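PDB 3OEP: urea carboxylase from Thermus thermophilus, which is of unknown function but, as a KipI-KipA homologue with cyclophilin-like domains, may bind ATP and act as a hydrolase. Local coordinates for residues Thr440-Val445 with Arg475-Leu480; Ala285-Val290 with Glu370-Val375. All blocks are in the same frame, centred on the assembly; numbering follows the deposited sequence.

Interaction 1. Residues Thr440-Val445 with Arg475-Leu480; sequences TPLGGV and RDLWLL
Leu442 and Leu477 meet because of two different first torsions: Leu442 carries CG anti to its own backbone N (chi1 -172°), while Leu477 holds CG beside its N and anti to the carbonyl carbon (chi1 -74°), with the CB of Leu477 directed at the opposing turn. The isobutyl group of Leu477 then divides its two branches between two neighbours. Its CD1 lies 3.9 Å from CG of Leu442 and 4.0 Å from CD2 of the same residue, the two side chains crossing obliquely. Its CD2 rests on the bare backbone of Gly443, 3.7 Å from that residue's CA.

Gly443 is the third residue of a type II turn running from Pro441 to Gly444, closed by a 3.0 Å hydrogen bond from Gly444 N to Pro441 O. Its positive phi of 86° suits the turn, and the missing side chain leaves room for the Leu477 methyl. The turn leads into strand 444-447 of a mixed sheet in the cyclophilin-like carboxyltransferase A and B region, and backbone bonds from Gly443 to Val472 and Leu456 tie it to the strands on either side. Leu477 belongs to the short, weakly bonded helix 477-480 and also touches Val472.

No hydrogen bond or charge pair crosses between the two segments. The contact therefore rests on van der Waals packing, the two methyls of Leu477 set against Leu442 and the CA of Gly443.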
ATOM      1  N   THR A 440       2.777   0.992   9.404  1.00 13.03           N
ATOM      2  CA  THR A 440       1.325   0.959   9.500  1.00 13.22           C
ATOM      3  C   THR A 440       0.818  -0.479   9.634  1.00 14.89           C
ATOM      4  O   THR A 440       1.291  -1.375   8.936  1.00 15.27           O
ATOM      5  CB  THR A 440       0.684   1.597   8.267  1.00 12.96           C
ATOM      6  OG1 THR A 440       1.189   0.964   7.089  1.00 16.69           O
ATOM      7  CG2 THR A 440       1.008   3.091   8.225  1.00 13.43           C
ATOM      8  N   PRO A 441      -0.141  -0.701  10.547  1.00 16.19           N
ATOM      9  CA  PRO A 441      -0.768  -2.016  10.696  1.00 16.80           C
ATOM     10  C   PRO A 441      -2.003  -2.144   9.812  1.00 16.04           C
ATOM     11  O   PRO A 441      -2.760  -1.189   9.709  1.00 15.30           O
ATOM     12  CB  PRO A 441      -1.168  -2.023  12.170  1.00 16.09           C
ATOM     13  CG  PRO A 441      -1.468  -0.603  12.491  1.00 18.94           C
ATOM     14  CD  PRO A 441      -0.629   0.252  11.556  1.00 14.84           C
ATOM     15  N   LEU A 442      -2.206  -3.301   9.179  1.00 18.15           N
ATOM     16  CA  LEU A 442      -3.409  -3.527   8.369  1.00 18.67           C
ATOM     17  C   LEU A 442      -4.631  -3.471   9.284  1.00 16.12           C
ATOM     18  O   LEU A 442      -4.657  -4.126  10.325  1.00 18.99           O
ATOM     19  CB  LEU A 442      -3.345  -4.876   7.644  1.00 20.04           C
ATOM     20  CG  LEU A 442      -4.431  -5.181   6.608  1.00 24.11           C
ATOM     21  CD1 LEU A 442      -4.393  -4.186   5.450  1.00 23.37           C
ATOM     22  CD2 LEU A 442      -4.276  -6.610   6.090  1.00 25.81           C
ATOM     23  N   GLY A 443      -5.624  -2.670   8.911  1.00 14.83           N
ATOM     24  CA  GLY A 443      -6.809  -2.483   9.739  1.00 14.65           C
ATOM     25  C   GLY A 443      -6.640  -1.401  10.786  1.00 12.84           C
ATOM     26  O   GLY A 443      -7.549  -1.152  11.574  1.00 13.05           O
ATOM     27  N   GLY A 444      -5.486  -0.737  10.794  1.00 13.21           N
ATOM     28  CA  GLY A 444      -5.265   0.374  11.714  1.00 13.41           C
ATOM     29  C   GLY A 444      -6.313   1.464  11.563  1.00 13.17           C
ATOM     30  O   GLY A 444      -6.638   1.868  10.444  1.00 13.55           O
ATOM     31  N   VAL A 445      -6.850   1.933  12.686  1.00 12.31           N
ATOM     32  CA  VAL A 445      -7.779   3.050  12.683  1.00 13.26           C
ATOM     33  C   VAL A 445      -6.948   4.296  12.975  1.00 14.56           C
ATOM     34  O   VAL A 445      -6.591   4.568  14.120  1.00 14.62           O
ATOM     35  CB  VAL A 445      -8.914   2.884  13.706  1.00 14.13           C
ATOM     36  CG1 VAL A 445      -9.883   4.065  13.629  1.00 13.90           C
ATOM     37  CG2 VAL A 445      -9.649   1.561  13.470  1.00 13.94           C
ATOM     38  N   ARG A 475     -10.645 -10.418  10.952  1.00 18.23           N
ATOM     39  CA  ARG A 475     -11.836 -11.165  10.511  1.00 19.40           C
ATOM     40  C   ARG A 475     -12.932 -10.297   9.877  1.00 19.03           C
ATOM     41  O   ARG A 475     -13.804 -10.823   9.178  1.00 20.02           O
ATOM     42  CB  ARG A 475     -12.428 -11.966  11.678  1.00 21.25           C
ATOM     43  CG  ARG A 475     -11.543 -13.094  12.152  1.00 23.38           C
ATOM     44  CD  ARG A 475     -12.068 -13.720  13.438  1.00 26.92           C
ATOM     45  NE  ARG A 475     -11.888 -12.828  14.583  1.00 25.15           N
ATOM     46  CZ  ARG A 475     -12.200 -13.140  15.839  1.00 31.96           C
ATOM     47  NH1 ARG A 475     -12.713 -14.330  16.136  1.00 32.04           N
ATOM     48  NH2 ARG A 475     -11.999 -12.254  16.805  1.00 28.87           N
ATOM     49  N   ASP A 476     -12.892  -8.988  10.113  1.00 16.57           N
ATOM     50  CA  ASP A 476     -13.903  -8.061   9.597  1.00 16.95           C
ATOM     51  C   ASP A 476     -13.391  -7.158   8.472  1.00 15.06           C
ATOM     52  O   ASP A 476     -14.134  -6.324   7.956  1.00 16.33           O
ATOM     53  CB  ASP A 476     -14.447  -7.189  10.740  1.00 17.32           C
ATOM     54  CG  ASP A 476     -15.167  -7.996  11.805  1.00 21.39           C
ATOM     55  OD1 ASP A 476     -15.766  -9.043  11.466  1.00 22.22           O
ATOM     56  OD2 ASP A 476     -15.139  -7.583  12.991  1.00 18.96           O
ATOM     57  N   LEU A 477     -12.125  -7.302   8.094  1.00 15.37           N
ATOM     58  CA  LEU A 477     -11.551  -6.439   7.065  1.00 15.78           C
ATOM     59  C   LEU A 477     -12.212  -6.607   5.698  1.00 15.58           C
ATOM     60  O   LEU A 477     -12.275  -5.649   4.925  1.00 15.40           O
ATOM     61  CB  LEU A 477     -10.042  -6.666   6.953  1.00 17.23           C
ATOM     62  CG  LEU A 477      -9.238  -6.074   8.105  1.00 23.11           C
ATOM     63  CD1 LEU A 477      -7.781  -6.490   7.995  1.00 26.32           C
ATOM     64  CD2 LEU A 477      -9.384  -4.557   8.128  1.00 24.02           C
ATOM     65  N   TRP A 478     -12.707  -7.812   5.400  1.00 16.65           N
ATOM     66  CA  TRP A 478     -13.376  -8.066   4.114  1.00 16.60           C
ATOM     67  C   TRP A 478     -14.562  -7.124   3.904  1.00 17.33           C
ATOM     68  O   TRP A 478     -14.846  -6.713   2.779  1.00 17.00           O
ATOM     69  CB  TRP A 478     -13.827  -9.533   3.992  1.00 19.15           C
ATOM     70  CG  TRP A 478     -15.003  -9.894   4.857  1.00 20.40           C
ATOM     71  CD1 TRP A 478     -14.971 -10.233   6.179  1.00 23.84           C
ATOM     72  CD2 TRP A 478     -16.385  -9.947   4.466  1.00 22.07           C
ATOM     73  NE1 TRP A 478     -16.241 -10.488   6.638  1.00 24.03           N
ATOM     74  CE2 TRP A 478     -17.128 -10.318   5.607  1.00 21.99           C
ATOM     75  CE3 TRP A 478     -17.066  -9.704   3.268  1.00 23.18           C
ATOM     76  CZ2 TRP A 478     -18.519 -10.460   5.581  1.00 25.17           C
ATOM     77  CZ3 TRP A 478     -18.444  -9.856   3.241  1.00 20.75           C
ATOM     78  CH2 TRP A 478     -19.156 -10.229   4.390  1.00 21.27           C
ATOM     79  N   LEU A 479     -15.251  -6.768   4.987  1.00 14.98           N
ATOM     80  CA  LEU A 479     -16.368  -5.840   4.897  1.00 15.46           C
ATOM     81  C   LEU A 479     -15.916  -4.491   4.358  1.00 15.42           C
ATOM     82  O   LEU A 479     -16.604  -3.889   3.537  1.00 16.57           O
ATOM     83  CB  LEU A 479     -17.045  -5.659   6.259  1.00 16.42           C
ATOM     84  CG  LEU A 479     -17.779  -6.875   6.823  1.00 18.92           C
ATOM     85  CD1 LEU A 479     -18.101  -6.639   8.294  1.00 22.24           C
ATOM     86  CD2 LEU A 479     -19.047  -7.165   6.036  1.00 20.88           C
ATOM     87  N   LEU A 480     -14.753  -4.023   4.804  1.00 14.61           N
ATOM     88  CA  LEU A 480     -14.250  -2.725   4.361  1.00 16.02           C
ATOM     89  C   LEU A 480     -13.784  -2.745   2.909  1.00 15.79           C
ATOM     90  O   LEU A 480     -13.706  -1.692   2.264  1.00 17.11           O
ATOM     91  CB  LEU A 480     -13.155  -2.225   5.292  1.00 16.52           C
ATOM     92  CG  LEU A 480     -13.661  -1.976   6.714  1.00 20.01           C
ATOM     93  CD1 LEU A 480     -12.537  -1.473   7.602  1.00 22.16           C
ATOM     94  CD2 LEU A 480     -14.852  -0.994   6.716  1.00 20.31           C
TER

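Interaction 2. Residues Ala285-Val290 with Glu370-Val375; sequences ALRDLV and EALRPV
Two van der Waals contacts, at Arg287 with Leu372 and at Val290 with Val375, join segment 285-290 to segment 370-375, and no hydrogen bond passes between them. In the first, a methyl meets a guanidinium group: CD2 of Leu372 comes within 3.3 Å of NH2 of Arg287 and 3.9 Å of its CZ. The approach is oblique. Arg287 has CG placed between its backbone N and carbonyl carbon (chi1 60°), and a bend at chi3 (-72°) turns the end of the chain to its neighbour.

The second is an apolar meeting of valines at the other end of the contact. CG1 of Val290 stands 4.1 Å from CG2 of Val375, and CG2 of Val290 lies 3.4 Å from the carbonyl O of Val375. One valine thus packs on both a methyl and a backbone oxygen of its partner.

Polar interactions lie around the contact. Arg373 folds back on its own segment, its NH1 giving a 2.9 Å hydrogen bond to Leu372 O from above the carbonyl plane, while CB of Ala371 covers one face of its guanidinium. On the other segment, Arg287 NE, Asp288 O and Val290 N all bind a glycerol molecule, probably from the crystallisation liquor.

This is surface packing between a strand-to-strand connection and the loop after an edge strand. Residues 286-288 link strands 282-285 and 289-295, which belong to different antiparallel sheets, and the loop following edge strand 366-368 runs alongside at about 40°, within the cyclophilin-like carboxyltransferase A and B region.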
ATOM      1  N   ALA A 285     -14.279 -12.559 -24.695  1.00 12.76           N
ATOM      2  CA  ALA A 285     -13.455 -13.761 -24.728  1.00 13.44           C
ATOM      3  C   ALA A 285     -12.823 -13.935 -26.109  1.00 14.28           C
ATOM      4  O   ALA A 285     -13.473 -13.710 -27.128  1.00 14.72           O
ATOM      5  CB  ALA A 285     -14.294 -14.994 -24.366  1.00 12.09           C
ATOM      6  N   LEU A 286     -11.551 -14.326 -26.129  1.00 13.92           N
ATOM      7  CA  LEU A 286     -10.832 -14.618 -27.375  1.00 14.94           C
ATOM      8  C   LEU A 286     -10.680 -16.125 -27.607  1.00 15.08           C
ATOM      9  O   LEU A 286     -10.192 -16.565 -28.658  1.00 16.32           O
ATOM     10  CB  LEU A 286      -9.458 -13.953 -27.341  1.00 15.18           C
ATOM     11  CG  LEU A 286      -9.492 -12.435 -27.156  1.00 14.72           C
ATOM     12  CD1 LEU A 286      -8.077 -11.882 -27.106  1.00 16.72           C
ATOM     13  CD2 LEU A 286     -10.313 -11.752 -28.278  1.00 15.47           C
ATOM     14  N   ARG A 287     -11.105 -16.908 -26.625  1.00 13.99           N
ATOM     15  CA  ARG A 287     -11.171 -18.361 -26.725  1.00 15.91           C
ATOM     16  C   ARG A 287     -12.306 -18.782 -25.800  1.00 15.54           C
ATOM     17  O   ARG A 287     -12.782 -17.969 -25.014  1.00 14.88           O
ATOM     18  CB  ARG A 287      -9.859 -18.996 -26.267  1.00 16.04           C
ATOM     19  CG  ARG A 287      -9.491 -18.686 -24.815  1.00 16.78           C
ATOM     20  CD  ARG A 287      -8.117 -19.236 -24.440  1.00 18.79           C
ATOM     21  NE  ARG A 287      -8.137 -20.693 -24.310  1.00 22.39           N
ATOM     22  CZ  ARG A 287      -7.402 -21.561 -25.016  1.00 25.63           C
ATOM     23  NH1 ARG A 287      -6.525 -21.154 -25.933  1.00 24.32           N
ATOM     24  NH2 ARG A 287      -7.539 -22.865 -24.788  1.00 24.94           N
ATOM     25  N   ASP A 288     -12.739 -20.037 -25.881  1.00 16.52           N
ATOM     26  CA  ASP A 288     -13.741 -20.536 -24.943  1.00 17.34           C
ATOM     27  C   ASP A 288     -13.090 -20.671 -23.567  1.00 17.69           C
ATOM     28  O   ASP A 288     -12.073 -21.362 -23.419  1.00 18.54           O
ATOM     29  CB  ASP A 288     -14.309 -21.890 -25.400  1.00 20.08           C
ATOM     30  CG  ASP A 288     -15.081 -21.806 -26.718  1.00 25.72           C
ATOM     31  OD1 ASP A 288     -15.590 -20.721 -27.080  1.00 22.85           O
ATOM     32  OD2 ASP A 288     -15.184 -22.852 -27.406  1.00 32.39           O
ATOM     33  N   LEU A 289     -13.670 -19.994 -22.577  1.00 15.81           N
ATOM     34  CA  LEU A 289     -13.137 -19.941 -21.219  1.00 16.23           C
ATOM     35  C   LEU A 289     -14.143 -20.484 -20.227  1.00 15.34           C
ATOM     36  O   LEU A 289     -15.348 -20.449 -20.473  1.00 16.85           O
ATOM     37  CB  LEU A 289     -12.846 -18.486 -20.814  1.00 14.72           C
ATOM     38  CG  LEU A 289     -11.784 -17.741 -21.610  1.00 16.05           C
ATOM     39  CD1 LEU A 289     -11.832 -16.249 -21.298  1.00 18.46           C
ATOM     40  CD2 LEU A 289     -10.404 -18.318 -21.319  1.00 19.83           C
ATOM     41  N   VAL A 290     -13.636 -20.981 -19.104  1.00 14.20           N
ATOM     42  CA  VAL A 290     -14.454 -21.161 -17.928  1.00 13.31           C
ATOM     43  C   VAL A 290     -13.984 -20.119 -16.930  1.00 12.80           C
ATOM     44  O   VAL A 290     -12.793 -20.028 -16.611  1.00 14.66           O
ATOM     45  CB  VAL A 290     -14.379 -22.577 -17.369  1.00 14.44           C
ATOM     46  CG1 VAL A 290     -15.120 -22.672 -16.035  1.00 16.06           C
ATOM     47  CG2 VAL A 290     -14.981 -23.548 -18.375  1.00 16.83           C
ATOM     48  N   GLU A 370      -2.300 -18.235 -17.709  1.00 16.44           N
ATOM     49  CA  GLU A 370      -0.988 -18.676 -17.222  1.00 19.58           C
ATOM     50  C   GLU A 370      -0.688 -20.088 -17.739  1.00 20.72           C
ATOM     51  O   GLU A 370       0.438 -20.379 -18.133  1.00 21.09           O
ATOM     52  CB  GLU A 370      -0.927 -18.624 -15.691  1.00 19.54           C
ATOM     53  CG  GLU A 370       0.286 -19.315 -15.047  1.00 24.59           C
ATOM     54  CD  GLU A 370       1.624 -18.796 -15.549  1.00 31.78           C
ATOM     55  OE1 GLU A 370       2.614 -19.562 -15.506  1.00 34.60           O
ATOM     56  OE2 GLU A 370       1.696 -17.630 -15.986  1.00 32.66           O
ATOM     57  N   ALA A 371      -1.712 -20.938 -17.758  1.00 20.79           N
ATOM     58  CA  ALA A 371      -1.591 -22.313 -18.237  1.00 21.30           C
ATOM     59  C   ALA A 371      -2.956 -22.851 -18.641  1.00 21.07           C
ATOM     60  O   ALA A 371      -3.989 -22.293 -18.260  1.00 19.21           O
ATOM     61  CB  ALA A 371      -0.985 -23.191 -17.161  1.00 23.21           C
ATOM     62  N   LEU A 372      -2.956 -23.935 -19.414  1.00 22.50           N
ATOM     63  CA  LEU A 372      -4.192 -24.625 -19.768  1.00 21.77           C
ATOM     64  C   LEU A 372      -4.530 -25.619 -18.661  1.00 21.44           C
ATOM     65  O   LEU A 372      -3.866 -26.648 -18.511  1.00 21.17           O
ATOM     66  CB  LEU A 372      -4.063 -25.355 -21.111  1.00 23.03           C
ATOM     67  CG  LEU A 372      -4.035 -24.477 -22.361  1.00 25.60           C
ATOM     68  CD1 LEU A 372      -3.730 -25.320 -23.601  1.00 29.68           C
ATOM     69  CD2 LEU A 372      -5.348 -23.730 -22.524  1.00 27.08           C
ATOM     70  N   ARG A 373      -5.554 -25.292 -17.879  1.00 20.92           N
ATOM     71  CA  ARG A 373      -5.981 -26.114 -16.751  1.00 21.81           C
ATOM     72  C   ARG A 373      -7.505 -26.187 -16.799  1.00 21.43           C
ATOM     73  O   ARG A 373      -8.193 -25.535 -16.006  1.00 19.53           O
ATOM     74  CB  ARG A 373      -5.514 -25.508 -15.428  1.00 22.40           C
ATOM     75  CG  ARG A 373      -4.008 -25.389 -15.281  1.00 27.40           C
ATOM     76  CD  ARG A 373      -3.369 -26.713 -14.910  1.00 33.69           C
ATOM     77  NE  ARG A 373      -1.917 -26.596 -14.776  1.00 38.84           N
ATOM     78  CZ  ARG A 373      -1.038 -26.707 -15.774  1.00 42.29           C
ATOM     79  NH1 ARG A 373      -1.435 -26.940 -17.023  1.00 42.31           N
ATOM     80  NH2 ARG A 373       0.260 -26.578 -15.520  1.00 45.40           N
ATOM     81  N   PRO A 374      -8.038 -26.960 -17.755  1.00 21.27           N
ATOM     82  CA  PRO A 374      -9.480 -26.987 -17.975  1.00 21.40           C
ATOM     83  C   PRO A 374     -10.261 -27.564 -16.798  1.00 21.14           C
ATOM     84  O   PRO A 374      -9.806 -28.504 -16.154  1.00 21.80           O
ATOM     85  CB  PRO A 374      -9.631 -27.882 -19.219  1.00 22.92           C
ATOM     86  CG  PRO A 374      -8.386 -28.701 -19.258  1.00 23.56           C
ATOM     87  CD  PRO A 374      -7.318 -27.801 -18.729  1.00 22.82           C
ATOM     88  N   VAL A 375     -11.421 -26.976 -16.526  1.00 18.63           N
ATOM     89  CA  VAL A 375     -12.370 -27.501 -15.551  1.00 20.13           C
ATOM     90  C   VAL A 375     -13.781 -27.300 -16.085  1.00 19.82           C
ATOM     91  O   VAL A 375     -14.006 -26.431 -16.933  1.00 18.07           O
ATOM     92  CB  VAL A 375     -12.236 -26.793 -14.189  1.00 22.22           C
ATOM     93  CG1 VAL A 375     -10.842 -27.015 -13.613  1.00 25.62           C
ATOM     94  CG2 VAL A 375     -12.545 -25.308 -14.317  1.00 20.60           C
TER

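How the interactions relate
Interactions 1 and 2 are separate contacts within the carboxyltransferase A and B region, with centres 34 Å apart and nearest atoms about 23 Å apart. They follow in series: both segments of interaction 2 come before interaction 1 opens. Interaction 2 lies where two antiparallel sheets, of six and five strands, are joined. Its later segment, 370-375, leads on to strand 390-396, the first strand in chain order of the seven-stranded mixed sheet containing strand 444-447, onto which segment 440-445 runs. Interaction 1 packs a turn against a short helix and is partly buried; interaction 2 packs a connection against a loop at the surface. Neither bridges the two regions.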